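Local coordinates for glycosyltransferase (Rickettsia africae, PDB 7MI0), which probably transfers a sugar residue from an activated donor to an acceptor, as expected of a glycosyltransferase with the two-domain GT-B fold, at residues T22-V27 with D103-R108; P53-V58 with E69-I74; F84-N89 with P112-Y117; E95-Y100 with L118-T123; V178-G183 with R383-I388. All blocks are in the same frame, centred on the assembly; numbering follows the deposited sequence.

Interaction 1. Residues T22-V27 with D103-R108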
# COMPACT_ATOMS: atom_id res chain seq x y z
N THR A 22 -0.21 19.28 17.01
CA THR A 22 -1.12 19.52 15.90
C THR A 22 -0.41 19.12 14.61
O THR A 22 0.59 19.75 14.23
CB THR A 22 -1.58 20.98 15.86
OG1 THR A 22 -2.16 21.33 17.12
CG2 THR A 22 -2.62 21.18 14.76
N ILE A 23 -0.92 18.09 13.95
CA ILE A 23 -0.31 17.55 12.74
C ILE A 23 -1.23 17.85 11.57
O ILE A 23 -2.36 17.36 11.53
CB ILE A 23 -0.05 16.04 12.86
CG1 ILE A 23 0.76 15.74 14.13
CG2 ILE A 23 0.67 15.55 11.61
CD1 ILE A 23 2.09 16.46 14.20
N LEU A 24 -0.73 18.64 10.63
CA LEU A 24 -1.44 18.95 9.40
C LEU A 24 -0.87 18.07 8.29
O LEU A 24 0.32 18.15 7.97
CB LEU A 24 -1.29 20.43 9.07
CG LEU A 24 -1.75 20.98 7.71
CD1 LEU A 24 -3.19 20.64 7.44
CD2 LEU A 24 -1.54 22.48 7.66
N GLN A 25 -1.71 17.21 7.72
CA GLN A 25 -1.32 16.36 6.60
C GLN A 25 -1.88 16.92 5.31
O GLN A 25 -3.04 17.35 5.25
CB GLN A 25 -1.81 14.92 6.79
CG GLN A 25 -1.33 14.25 8.07
CD GLN A 25 -1.55 12.74 8.05
OE1 GLN A 25 -0.84 12.02 7.36
NE2 GLN A 25 -2.55 12.27 8.79
N VAL A 26 -1.06 16.92 4.26
CA VAL A 26 -1.45 17.42 2.95
C VAL A 26 -1.47 16.24 1.98
O VAL A 26 -0.45 15.58 1.78
CB VAL A 26 -0.49 18.52 2.47
CG1 VAL A 26 -1.08 19.25 1.27
CG2 VAL A 26 -0.19 19.50 3.59
N VAL A 27 -2.63 15.98 1.39
CA VAL A 27 -2.84 14.84 0.50
C VAL A 27 -3.04 15.36 -0.92
O VAL A 27 -3.84 16.28 -1.11
CB VAL A 27 -4.05 13.99 0.93
CG1 VAL A 27 -4.17 12.77 0.04
CG2 VAL A 27 -3.90 13.59 2.38
N ASP A 103 2.22 22.18 14.59
CA ASP A 103 3.60 21.87 14.94
C ASP A 103 4.38 21.24 13.79
O ASP A 103 5.58 21.49 13.65
CB ASP A 103 3.62 20.94 16.16
CG ASP A 103 3.12 21.62 17.41
OD1 ASP A 103 3.66 22.70 17.75
OD2 ASP A 103 2.19 21.09 18.06
N ILE A 104 3.72 20.43 12.96
CA ILE A 104 4.37 19.75 11.85
C ILE A 104 3.41 19.77 10.66
O ILE A 104 2.22 19.48 10.81
CB ILE A 104 4.74 18.29 12.19
CG1 ILE A 104 5.84 18.23 13.24
CG2 ILE A 104 5.14 17.53 10.95
CD1 ILE A 104 6.07 16.84 13.76
N VAL A 105 3.93 20.10 9.49
CA VAL A 105 3.22 19.89 8.24
C VAL A 105 3.82 18.66 7.57
O VAL A 105 5.03 18.60 7.33
CB VAL A 105 3.31 21.12 7.32
CG1 VAL A 105 2.72 20.77 5.96
CG2 VAL A 105 2.57 22.28 7.94
N HIS A 106 2.96 17.69 7.26
CA HIS A 106 3.35 16.37 6.79
C HIS A 106 2.83 16.20 5.36
O HIS A 106 1.62 16.10 5.15
CB HIS A 106 2.78 15.30 7.73
CG HIS A 106 3.30 13.92 7.50
ND1 HIS A 106 3.03 12.88 8.36
CD2 HIS A 106 4.06 13.40 6.50
CE1 HIS A 106 3.61 11.78 7.91
NE2 HIS A 106 4.23 12.07 6.78
N THR A 107 3.74 16.19 4.39
CA THR A 107 3.36 16.13 2.98
C THR A 107 3.63 14.74 2.43
O THR A 107 4.68 14.14 2.69
CB THR A 107 4.12 17.17 2.15
OG1 THR A 107 5.48 16.77 1.99
CG2 THR A 107 4.09 18.51 2.84
N ARG A 108 2.68 14.23 1.65
CA ARG A 108 2.78 12.94 0.98
C ARG A 108 2.59 13.10 -0.52
O ARG A 108 1.95 12.28 -1.17
CB ARG A 108 1.78 11.95 1.57
CG ARG A 108 1.30 12.32 2.98
CD ARG A 108 0.40 11.24 3.56
NE ARG A 108 1.18 10.12 4.09
CZ ARG A 108 1.13 9.69 5.34
NH1 ARG A 108 0.30 10.22 6.22
NH2 ARG A 108 1.94 8.71 5.72
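The carbonyl oxygen Thr22 O is gripped by two backbone N-H groups: Asp103 N at 2.9 Å, in the carbonyl plane, and Ile104 N at 3.4 Å, a weak bond. This fork opens the parallel pairing of strands 22-26 and 104-107, the first and fourth strands in the 3-2-1-4-5-6-7 order of the Rossmann-like N-terminal domain. Asp103 also takes a bond on its side chain, its OD2 meeting Thr22 N through the anti lone pair, so backbone and carboxylate together hold the start of the strand. Further along, Leu24 N reaches Ile104 O, His106 N reaches Leu24 O at 2.8 Å, and Val26 N reaches His106 O, with the Leu24 and Ile104 carbonyls aimed nearly straight at their donors. Side chains alternate. Leu24, Val26, Val105 and Thr107 line one face, where Leu24 CD2 lies beside Val105 CG2 at 4.1 Å. Ile23, Gln25, Ile104 and His106 line the other, under helices 35-48 and 378-393, with Ile23 CD1 against Ile104 CB at 3.8 Å. The His106 ring is fixed at both nitrogens, ND1 by Tyr389 and NE2 by Thr130. Arg108 folds back at chi3 (80°) with NE bonded to His132, and its guanidinium receives His106 CE1 over one face, 3.8 Å above the plane and offset toward the rim.

Interaction 2. Residues P53-V58 with E69-I74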
# COMPACT_ATOMS: atom_id res chain seq x y z
N PRO A 53 -5.38 16.18 14.64
CA PRO A 53 -5.09 16.04 13.21
C PRO A 53 -5.91 17.01 12.38
O PRO A 53 -7.07 17.31 12.67
CB PRO A 53 -5.49 14.59 12.92
CG PRO A 53 -6.61 14.35 13.86
CD PRO A 53 -6.31 15.15 15.11
N ILE A 54 -5.27 17.52 11.33
CA ILE A 54 -5.91 18.32 10.31
C ILE A 54 -5.43 17.79 8.96
O ILE A 54 -4.26 17.45 8.81
CB ILE A 54 -5.59 19.82 10.46
CG1 ILE A 54 -6.07 20.34 11.82
CG2 ILE A 54 -6.23 20.63 9.34
CD1 ILE A 54 -5.75 21.81 12.05
N ILE A 55 -6.34 17.71 8.00
CA ILE A 55 -6.01 17.21 6.67
C ILE A 55 -6.43 18.24 5.63
O ILE A 55 -7.61 18.60 5.55
CB ILE A 55 -6.66 15.85 6.39
CG1 ILE A 55 -6.03 14.79 7.29
CG2 ILE A 55 -6.48 15.46 4.93
CD1 ILE A 55 -6.75 13.46 7.26
N ILE A 56 -5.47 18.73 4.86
CA ILE A 56 -5.75 19.52 3.67
C ILE A 56 -5.74 18.58 2.47
O ILE A 56 -4.78 17.84 2.24
CB ILE A 56 -4.71 20.64 3.50
CG1 ILE A 56 -4.92 21.72 4.56
CG2 ILE A 56 -4.82 21.26 2.12
CD1 ILE A 56 -3.90 22.84 4.49
N SER A 57 -6.83 18.61 1.71
CA SER A 57 -7.01 17.74 0.56
C SER A 57 -7.70 18.51 -0.55
O SER A 57 -8.26 19.59 -0.33
CB SER A 57 -7.83 16.49 0.93
OG SER A 57 -8.37 15.86 -0.21
N VAL A 58 -7.65 17.95 -1.76
CA VAL A 58 -8.41 18.52 -2.88
C VAL A 58 -9.88 18.16 -2.81
O VAL A 58 -10.64 18.55 -3.70
CB VAL A 58 -7.86 18.04 -4.24
CG1 VAL A 58 -6.37 18.31 -4.33
CG2 VAL A 58 -8.18 16.57 -4.45
N GLU A 69 -15.14 9.89 10.50
CA GLU A 69 -14.22 9.82 11.63
C GLU A 69 -14.07 11.16 12.34
O GLU A 69 -13.26 11.26 13.27
CB GLU A 69 -12.85 9.32 11.17
CG GLU A 69 -12.87 7.97 10.49
CD GLU A 69 -12.99 6.83 11.47
OE1 GLU A 69 -13.14 7.11 12.68
OE2 GLU A 69 -12.93 5.66 11.04
N ASP A 70 -14.82 12.17 11.93
CA ASP A 70 -14.82 13.49 12.57
C ASP A 70 -13.40 14.05 12.68
O ASP A 70 -12.89 14.32 13.77
CB ASP A 70 -15.51 13.45 13.93
CG ASP A 70 -15.93 14.83 14.41
OD1 ASP A 70 -15.71 15.81 13.68
OD2 ASP A 70 -16.48 14.92 15.53
N ILE A 71 -12.78 14.24 11.52
CA ILE A 71 -11.43 14.78 11.42
C ILE A 71 -11.50 16.08 10.63
O ILE A 71 -12.07 16.10 9.53
CB ILE A 71 -10.48 13.78 10.75
CG1 ILE A 71 -10.38 12.51 11.60
CG2 ILE A 71 -9.10 14.40 10.51
CD1 ILE A 71 -9.84 11.31 10.86
N LEU A 72 -10.94 17.15 11.19
CA LEU A 72 -11.04 18.45 10.55
C LEU A 72 -10.34 18.44 9.19
O LEU A 72 -9.12 18.26 9.12
CB LEU A 72 -10.42 19.52 11.44
CG LEU A 72 -10.47 20.92 10.81
CD1 LEU A 72 -11.89 21.49 10.88
CD2 LEU A 72 -9.46 21.85 11.46
N HIS A 73 -11.11 18.64 8.13
CA HIS A 73 -10.59 18.67 6.76
C HIS A 73 -10.78 20.05 6.16
O HIS A 73 -11.81 20.70 6.37
CB HIS A 73 -11.28 17.63 5.88
CG HIS A 73 -11.05 17.83 4.41
ND1 HIS A 73 -11.96 18.46 3.59
CD2 HIS A 73 -9.99 17.50 3.62
CE1 HIS A 73 -11.48 18.50 2.36
NE2 HIS A 73 -10.29 17.93 2.35
N ILE A 74 -9.78 20.49 5.40
CA ILE A 74 -9.80 21.77 4.70
C ILE A 74 -9.60 21.49 3.22
O ILE A 74 -8.53 21.01 2.81
CB ILE A 74 -8.71 22.72 5.22
CG1 ILE A 74 -9.02 23.15 6.65
CG2 ILE A 74 -8.58 23.93 4.30
CD1 ILE A 74 -7.88 23.84 7.34
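Three backbone bonds stitch strand 53-57 to strand 72-74 in parallel: Ile55 N to Leu72 O at 3.0 Å, Ile74 N to Ile55 O at 2.9 Å, and Ser57 N to Ile74 O at 3.1 Å. The first runs nearly along the C=O axis, whereas Ser57 N stands above the plane of its carbonyl. On one face of the sheet, Ile54 and Leu72 lie side by side and point the same way, Leu72 CD2 resting on Ile54 CG1 at 3.7 Å. Ile56 and Ile74 repeat the pattern, CG1 of the first against CB of the second at 4.0 Å. On the side of Ile55 and His73, Ile71, still in the loop before the strand, puts CG2 against both Ile55 CD1 and Pro53 CG, the Ile71 and Pro53 side chains crossing at about a right angle. His73, modelled in two conformers, has CG anti to its backbone N (chi1 166°), which lays the ring along the strand so that Ser57 CB meets its edge in plane. Ser57 OG is itself held by Gly59 N. Further out, Asp70 ends helix 62-68 in a Schellman motif with positive phi and turns the chain into the outermost strand. Strand, helix and strand thus form a beta-alpha-beta crossover: helix 62-68 packs on Ile55 and His73, helix 35-48 on Pro53 and Ile71, and helix 83-100 covers the Ile54, Ile56, Leu72 and Ile74 face.

Interaction 3. Residues F84-N89 with P112-Y117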
# COMPACT_ATOMS: atom_id res chain seq x y z
N PHE A 84 1.92 32.03 -8.95
CA PHE A 84 0.98 32.82 -8.16
C PHE A 84 0.13 31.92 -7.27
O PHE A 84 -0.10 32.24 -6.09
CB PHE A 84 0.10 33.66 -9.07
CG PHE A 84 0.85 34.71 -9.86
CD1 PHE A 84 1.43 35.80 -9.21
CD2 PHE A 84 0.95 34.63 -11.24
CE1 PHE A 84 2.11 36.76 -9.93
CE2 PHE A 84 1.63 35.59 -11.95
CZ PHE A 84 2.21 36.66 -11.30
N VAL A 85 -0.32 30.79 -7.81
CA VAL A 85 -1.13 29.86 -7.03
C VAL A 85 -0.28 29.18 -5.97
O VAL A 85 -0.74 28.96 -4.84
CB VAL A 85 -1.80 28.84 -7.97
CG1 VAL A 85 -2.53 27.78 -7.17
CG2 VAL A 85 -2.77 29.56 -8.90
N ILE A 86 0.97 28.85 -6.29
CA ILE A 86 1.87 28.26 -5.29
C ILE A 86 2.07 29.23 -4.13
O ILE A 86 1.95 28.85 -2.96
CB ILE A 86 3.21 27.86 -5.93
CG1 ILE A 86 3.00 26.77 -6.98
CG2 ILE A 86 4.17 27.39 -4.87
CD1 ILE A 86 4.27 26.39 -7.70
N LEU A 87 2.38 30.49 -4.44
CA LEU A 87 2.60 31.48 -3.40
C LEU A 87 1.34 31.75 -2.60
O LEU A 87 1.40 31.99 -1.39
CB LEU A 87 3.13 32.78 -4.00
CG LEU A 87 4.56 32.75 -4.53
CD1 LEU A 87 4.90 34.08 -5.18
CD2 LEU A 87 5.53 32.46 -3.40
N ASN A 88 0.18 31.73 -3.26
CA ASN A 88 -1.06 32.03 -2.55
C ASN A 88 -1.53 30.85 -1.71
O ASN A 88 -2.01 31.04 -0.58
CB ASN A 88 -2.15 32.45 -3.53
CG ASN A 88 -3.38 32.95 -2.84
OD1 ASN A 88 -3.38 34.03 -2.24
ND2 ASN A 88 -4.45 32.16 -2.89
N ASN A 89 -1.40 29.62 -2.23
CA ASN A 89 -1.65 28.45 -1.39
C ASN A 89 -0.71 28.45 -0.19
O ASN A 89 -1.13 28.19 0.94
CB ASN A 89 -1.49 27.16 -2.20
CG ASN A 89 -2.70 26.86 -3.07
OD1 ASN A 89 -3.80 27.36 -2.83
ND2 ASN A 89 -2.50 26.02 -4.08
N PRO A 112 8.03 17.74 -5.07
CA PRO A 112 8.18 18.52 -3.84
C PRO A 112 6.93 19.34 -3.58
O PRO A 112 6.32 19.90 -4.50
CB PRO A 112 9.40 19.40 -4.12
CG PRO A 112 10.15 18.69 -5.17
CD PRO A 112 9.13 18.01 -6.02
N ALA A 113 6.54 19.41 -2.31
CA ALA A 113 5.32 20.13 -1.92
C ALA A 113 5.65 21.61 -1.82
O ALA A 113 5.85 22.17 -0.73
CB ALA A 113 4.78 19.58 -0.61
N TRP A 114 5.67 22.27 -2.98
CA TRP A 114 6.10 23.67 -3.05
C TRP A 114 5.38 24.54 -2.03
O TRP A 114 6.00 25.19 -1.19
CB TRP A 114 5.88 24.21 -4.47
CG TRP A 114 6.54 23.44 -5.57
CD1 TRP A 114 5.92 22.80 -6.60
CD2 TRP A 114 7.95 23.24 -5.77
NE1 TRP A 114 6.85 22.21 -7.43
CE2 TRP A 114 8.10 22.47 -6.94
CE3 TRP A 114 9.09 23.64 -5.07
CZ2 TRP A 114 9.35 22.09 -7.42
CZ3 TRP A 114 10.33 23.26 -5.55
CH2 TRP A 114 10.45 22.50 -6.72
N SER A 115 4.04 24.56 -2.10
CA SER A 115 3.28 25.47 -1.24
C SER A 115 3.47 25.15 0.24
O SER A 115 3.59 26.06 1.06
CB SER A 115 1.80 25.42 -1.62
OG SER A 115 1.59 25.80 -2.97
N SER A 116 3.51 23.86 0.59
CA SER A 116 3.66 23.49 1.99
C SER A 116 5.06 23.83 2.51
O SER A 116 5.21 24.31 3.64
CB SER A 116 3.38 22.00 2.17
OG SER A 116 2.15 21.65 1.58
N TYR A 117 6.09 23.59 1.69
CA TYR A 117 7.45 23.93 2.08
C TYR A 117 7.61 25.42 2.35
O TYR A 117 8.28 25.83 3.30
CB TYR A 117 8.42 23.48 0.98
CG TYR A 117 9.83 23.99 1.17
CD1 TYR A 117 10.69 23.38 2.07
CD2 TYR A 117 10.29 25.09 0.46
CE1 TYR A 117 11.97 23.85 2.26
CE2 TYR A 117 11.57 25.57 0.64
CZ TYR A 117 12.41 24.95 1.54
OH TYR A 117 13.69 25.41 1.73
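Two helices that share one face of the N-terminal alpha/beta domain meet here, the early turns of helix 83-100 against the first turn of helix 114-122. Ser115 carries the contact. Its OG lies anti to its own carbonyl carbon (chi1 -60°) and donates to Ile86 O at 3.1 Å. The hydroxyl arrives from the flank of that carbonyl, in its plane and on a lone pair, at a C=O...donor angle of 108°, far from the C=O axis. Ser115 OG also lies 3.6 Å from Ile86 CG2 and 3.5 Å from Asn89 CB, between two residues one turn apart. Asn89 turns its amide elsewhere, ND2 bonding to Asn77 O. Beside the serine, Ile86 and Trp114 run alongside each other, with Ile86 CG2 touching Trp114 CB at 3.6 Å and CD1 approaching the indole at CD1. The indole is also met over one face, toward the rim, by Pro112 O. That carbonyl belongs to an inverse gamma turn centred on Ala113. Ala113 holds the N-cap position, and its O accepts a bond from Tyr117 N at 2.8 Å. Deeper in, Ser116 and Ala113 rest on Thr107 of strand 104-107, the layering of neighbouring helices over a parallel sheet that is characteristic of a Rossmann-like domain.

Interaction 4. Residues E95-Y100 with L118-T123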
# COMPACT_ATOMS: atom_id res chain seq x y z
N GLU A 95 -1.45 30.64 7.05
CA GLU A 95 -2.48 31.18 7.93
C GLU A 95 -3.19 30.07 8.70
O GLU A 95 -3.54 30.24 9.87
CB GLU A 95 -3.47 32.02 7.13
CG GLU A 95 -2.89 33.35 6.67
CD GLU A 95 -2.25 34.15 7.81
OE1 GLU A 95 -2.89 34.29 8.88
OE2 GLU A 95 -1.11 34.63 7.64
N ILE A 96 -3.40 28.92 8.05
CA ILE A 96 -3.90 27.75 8.77
C ILE A 96 -2.93 27.35 9.88
O ILE A 96 -3.35 27.07 11.01
CB ILE A 96 -4.15 26.58 7.79
CG1 ILE A 96 -5.43 26.82 6.98
CG2 ILE A 96 -4.22 25.26 8.54
CD1 ILE A 96 -5.49 25.99 5.71
N ILE A 97 -1.63 27.34 9.57
CA ILE A 97 -0.63 27.01 10.58
C ILE A 97 -0.76 27.93 11.78
O ILE A 97 -0.87 27.47 12.93
CB ILE A 97 0.78 27.07 9.97
CG1 ILE A 97 0.95 26.02 8.88
CG2 ILE A 97 1.83 26.89 11.05
CD1 ILE A 97 2.31 26.02 8.24
N LYS A 98 -0.76 29.24 11.54
CA LYS A 98 -0.85 30.20 12.64
C LYS A 98 -2.15 30.03 13.41
O LYS A 98 -2.18 30.20 14.64
CB LYS A 98 -0.73 31.63 12.11
CG LYS A 98 0.60 31.94 11.44
CD LYS A 98 0.59 33.32 10.80
CE LYS A 98 1.90 33.61 10.08
NZ LYS A 98 3.07 33.52 11.01
N LYS A 99 -3.23 29.69 12.71
CA LYS A 99 -4.54 29.60 13.34
C LYS A 99 -4.60 28.46 14.34
O LYS A 99 -5.05 28.64 15.48
CB LYS A 99 -5.61 29.42 12.26
CG LYS A 99 -7.01 29.21 12.78
CD LYS A 99 -7.98 29.11 11.62
CE LYS A 99 -9.41 28.92 12.09
NZ LYS A 99 -10.33 28.84 10.92
N TYR A 100 -4.14 27.27 13.95
CA TYR A 100 -4.24 26.08 14.78
C TYR A 100 -2.93 25.75 15.50
O TYR A 100 -2.83 24.67 16.09
CB TYR A 100 -4.69 24.89 13.93
CG TYR A 100 -5.97 25.16 13.18
CD1 TYR A 100 -7.21 25.03 13.81
CD2 TYR A 100 -5.95 25.54 11.84
CE1 TYR A 100 -8.39 25.28 13.12
CE2 TYR A 100 -7.13 25.78 11.14
CZ TYR A 100 -8.35 25.65 11.80
OH TYR A 100 -9.52 25.89 11.12
N LEU A 118 7.00 26.26 1.51
CA LEU A 118 7.04 27.69 1.77
C LEU A 118 6.32 28.03 3.07
O LEU A 118 6.77 28.88 3.85
CB LEU A 118 6.43 28.46 0.60
CG LEU A 118 7.23 28.50 -0.70
CD1 LEU A 118 6.48 29.28 -1.77
CD2 LEU A 118 8.60 29.11 -0.47
N ALA A 119 5.19 27.35 3.34
CA ALA A 119 4.41 27.67 4.53
C ALA A 119 5.20 27.40 5.80
O ALA A 119 5.09 28.15 6.78
CB ALA A 119 3.10 26.89 4.53
N THR A 120 6.01 26.34 5.80
CA THR A 120 6.79 26.03 6.99
C THR A 120 8.05 26.88 7.09
O THR A 120 8.49 27.20 8.20
CB THR A 120 7.15 24.54 7.01
OG1 THR A 120 7.89 24.21 5.84
CG2 THR A 120 5.89 23.69 7.07
N LYS A 121 8.64 27.24 5.94
CA LYS A 121 9.81 28.12 5.95
C LYS A 121 9.50 29.44 6.62
O LYS A 121 10.38 30.04 7.26
CB LYS A 121 10.30 28.34 4.51
CG LYS A 121 11.46 29.33 4.37
CD LYS A 121 11.60 29.86 2.93
CE LYS A 121 12.39 31.18 2.88
NZ LYS A 121 12.08 32.03 1.67
N TRP A 122 8.25 29.91 6.52
CA TRP A 122 7.84 31.20 7.04
C TRP A 122 7.32 31.15 8.47
O TRP A 122 7.25 32.19 9.13
CB TRP A 122 6.75 31.80 6.15
CG TRP A 122 7.19 32.02 4.75
CD1 TRP A 122 8.47 32.11 4.29
CD2 TRP A 122 6.34 32.17 3.60
NE1 TRP A 122 8.48 32.31 2.93
CE2 TRP A 122 7.18 32.35 2.49
CE3 TRP A 122 4.96 32.17 3.42
CZ2 TRP A 122 6.67 32.53 1.20
CZ3 TRP A 122 4.46 32.35 2.14
CH2 TRP A 122 5.31 32.53 1.05
N THR A 123 6.93 29.97 8.95
CA THR A 123 6.35 29.82 10.27
C THR A 123 7.24 28.92 11.13
O THR A 123 8.30 28.46 10.70
CB THR A 123 4.93 29.25 10.17
OG1 THR A 123 4.98 27.96 9.55
CG2 THR A 123 4.05 30.16 9.33
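Ile97 pushes its CD1 into the final turn of helix 114-122, where it overlaps Ala119 CB at 3.9 Å and Thr123 OG1 at 3.6 Å. CG1 is anti to the carbonyl carbon and the chain continues extended (chi2 -180°), so the long branch reaches the neighbouring helix while CG2, on the other branch, also lies against Thr123. The threonine is set by its own segment: OG1 takes the crowded position between backbone N and carbonyl carbon (chi1 61°) and donates to Ala119 O at 2.8 Å, in the carbonyl plane on a lone pair. Ala125 N adds a weak bond to OG1. The hydroxyl, bonded to the backbone at the helix end, lies against the isoleucine methyls. Both helices lie on one face of the parallel sheet in the Rossmann-like N-terminal domain, and Ile97 CD1 bridges the layers by also touching Val105 CG2 of strand 104-107 at 3.8 Å. Toward the surface, Lys98 bends at its last torsion (chi4 -58°) and brings NZ across to Thr123 CG2 at 3.9 Å, its aliphatic CE running close to the same methyl.

Interaction 5. Residues V178-G183 with R383-I388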
# COMPACT_ATOMS: atom_id res chain seq x y z
N VAL A 178 14.19 7.92 7.21
CA VAL A 178 13.63 7.01 8.19
C VAL A 178 12.66 6.10 7.46
O VAL A 178 11.77 6.58 6.75
CB VAL A 178 12.94 7.78 9.32
CG1 VAL A 178 12.21 6.84 10.25
CG2 VAL A 178 13.95 8.61 10.09
N VAL A 179 12.83 4.79 7.62
CA VAL A 179 11.92 3.83 7.01
C VAL A 179 10.79 3.53 7.97
O VAL A 179 11.03 3.21 9.15
CB VAL A 179 12.66 2.54 6.61
CG1 VAL A 179 11.73 1.62 5.83
CG2 VAL A 179 13.90 2.87 5.81
N ILE A 180 9.55 3.63 7.49
CA ILE A 180 8.36 3.25 8.24
C ILE A 180 7.56 2.31 7.34
O ILE A 180 6.73 2.75 6.54
CB ILE A 180 7.51 4.46 8.66
CG1 ILE A 180 8.36 5.47 9.41
CG2 ILE A 180 6.33 4.02 9.50
CD1 ILE A 180 7.58 6.69 9.87
N GLU A 181 7.82 1.01 7.46
CA GLU A 181 7.15 0.04 6.60
C GLU A 181 5.64 0.14 6.73
O GLU A 181 5.10 0.61 7.74
CB GLU A 181 7.59 -1.39 6.92
CG GLU A 181 9.05 -1.71 6.69
CD GLU A 181 9.91 -1.39 7.89
OE1 GLU A 181 9.56 -0.47 8.66
OE2 GLU A 181 10.95 -2.08 8.07
N ARG A 182 4.95 -0.32 5.70
CA ARG A 182 3.50 -0.29 5.69
C ARG A 182 2.94 -1.38 6.60
O ARG A 182 3.49 -2.48 6.69
CB ARG A 182 2.98 -0.46 4.27
CG ARG A 182 3.43 0.63 3.33
CD ARG A 182 2.93 1.98 3.80
NE ARG A 182 3.91 2.69 4.62
CZ ARG A 182 3.67 3.84 5.23
NH1 ARG A 182 2.49 4.43 5.16
NH2 ARG A 182 4.66 4.43 5.92
N GLY A 183 1.84 -1.07 7.27
CA GLY A 183 1.23 -1.97 8.23
C GLY A 183 -0.12 -2.47 7.77
O GLY A 183 -0.82 -1.80 7.00
N ARG A 383 2.77 3.87 15.39
CA ARG A 383 3.67 4.28 16.46
C ARG A 383 4.99 4.81 15.91
O ARG A 383 5.55 5.77 16.46
CB ARG A 383 3.91 3.11 17.42
CG ARG A 383 2.65 2.71 18.19
CD ARG A 383 2.76 1.36 18.88
NE ARG A 383 2.59 1.46 20.32
CZ ARG A 383 3.57 1.37 21.21
NH1 ARG A 383 4.82 1.13 20.84
NH2 ARG A 383 3.29 1.51 22.50
N LYS A 384 5.49 4.22 14.82
CA LYS A 384 6.69 4.78 14.20
C LYS A 384 6.44 6.19 13.67
O LYS A 384 7.35 7.02 13.67
CB LYS A 384 7.18 3.87 13.08
CG LYS A 384 7.74 2.55 13.55
CD LYS A 384 8.30 1.77 12.38
CE LYS A 384 8.82 0.41 12.78
NZ LYS A 384 9.12 -0.40 11.58
N ASN A 385 5.21 6.48 13.24
CA ASN A 385 4.89 7.84 12.81
C ASN A 385 4.94 8.81 13.98
O ASN A 385 5.47 9.92 13.84
CB ASN A 385 3.51 7.88 12.16
CG ASN A 385 3.58 7.80 10.66
OD1 ASN A 385 3.92 8.77 9.99
ND2 ASN A 385 3.25 6.64 10.11
N LEU A 386 4.38 8.43 15.12
CA LEU A 386 4.39 9.32 16.27
C LEU A 386 5.81 9.55 16.78
O LEU A 386 6.12 10.65 17.26
CB LEU A 386 3.51 8.75 17.38
CG LEU A 386 2.94 9.74 18.38
CD1 LEU A 386 1.75 10.45 17.78
CD2 LEU A 386 2.55 9.05 19.68
N GLU A 387 6.67 8.54 16.68
CA GLU A 387 8.05 8.69 17.13
C GLU A 387 8.79 9.74 16.30
O GLU A 387 9.46 10.62 16.85
CB GLU A 387 8.77 7.34 17.06
CG GLU A 387 8.23 6.31 18.02
CD GLU A 387 8.48 6.68 19.48
OE1 GLU A 387 9.66 6.77 19.86
OE2 GLU A 387 7.49 6.86 20.23
N ILE A 388 8.66 9.66 14.97
CA ILE A 388 9.34 10.63 14.12
C ILE A 388 8.77 12.03 14.33
O ILE A 388 9.50 13.03 14.21
CB ILE A 388 9.27 10.20 12.64
CG1 ILE A 388 10.29 10.97 11.81
CG2 ILE A 388 7.89 10.39 12.05
CD1 ILE A 388 11.71 10.71 12.21
O HOH W 1 6.06 -0.36 10.37
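Glu181 bends at chi2 (88°) while Lys384 stays extended beyond CG (chi2 -175°, chi3 -177°), and the two charged ends cross obliquely. They form a salt bridge, Lys384 NZ to Glu181 OE1 at 3.0 Å, whose hydrogen bond is weak. A water adds a second link, donating to Glu181 O at 3.0 Å and weakly accepting from the same NZ. Beneath the charges lies an apolar seam. Ile180 and Lys384 slide past each other in opposite directions, Ile180 CG2 against Lys384 CB at 3.7 Å, so the lysine uses its aliphatic root for packing and its tip for charge. Asn385 comes across at about a right angle, ND2 near that same methyl but hydrogen-bonded to Met381 O. At the other end Val178 CG2 and Ile388 CD1 meet tip to tip at 3.7 Å. Past the salt bridge, Arg182 folds back on its own segment: NH2 donates to Ile180 O at 2.7 Å, in plane for both groups, and NE adds a weak bond. The chain thus leaves strand 177-179, the edge of the N-terminal sheet paired with strand 154-157, along the flank of helix 378-393. As is usual for the GT-B fold, that C-terminal helix has returned to the first domain, where Asn385 and Leu386 also pack on helix 35-48.

Overall arrangement
All five contacts lie in or against the N-terminal domain. Interactions 1 and 2 share its seven-stranded parallel sheet, their centres about 10 Å apart, and join through neighbouring strands 22-26 and 52-57. Interactions 3 and 4 pair helices 83-100 and 114-122 at two levels, about 12 Å between centres, over the sheet face bearing Leu24 and Val105. In sequence, interaction 2 falls between the two strands of interaction 1, whereas interactions 3 and 4 alternate with interaction 1 and with each other. Interaction 5 comes last, about 15 Å from interaction 1, centre to centre; its helix 378-393 follows the second domain, so the chain ends back on the first, the two-domain wiring expected of GT-B enzymes.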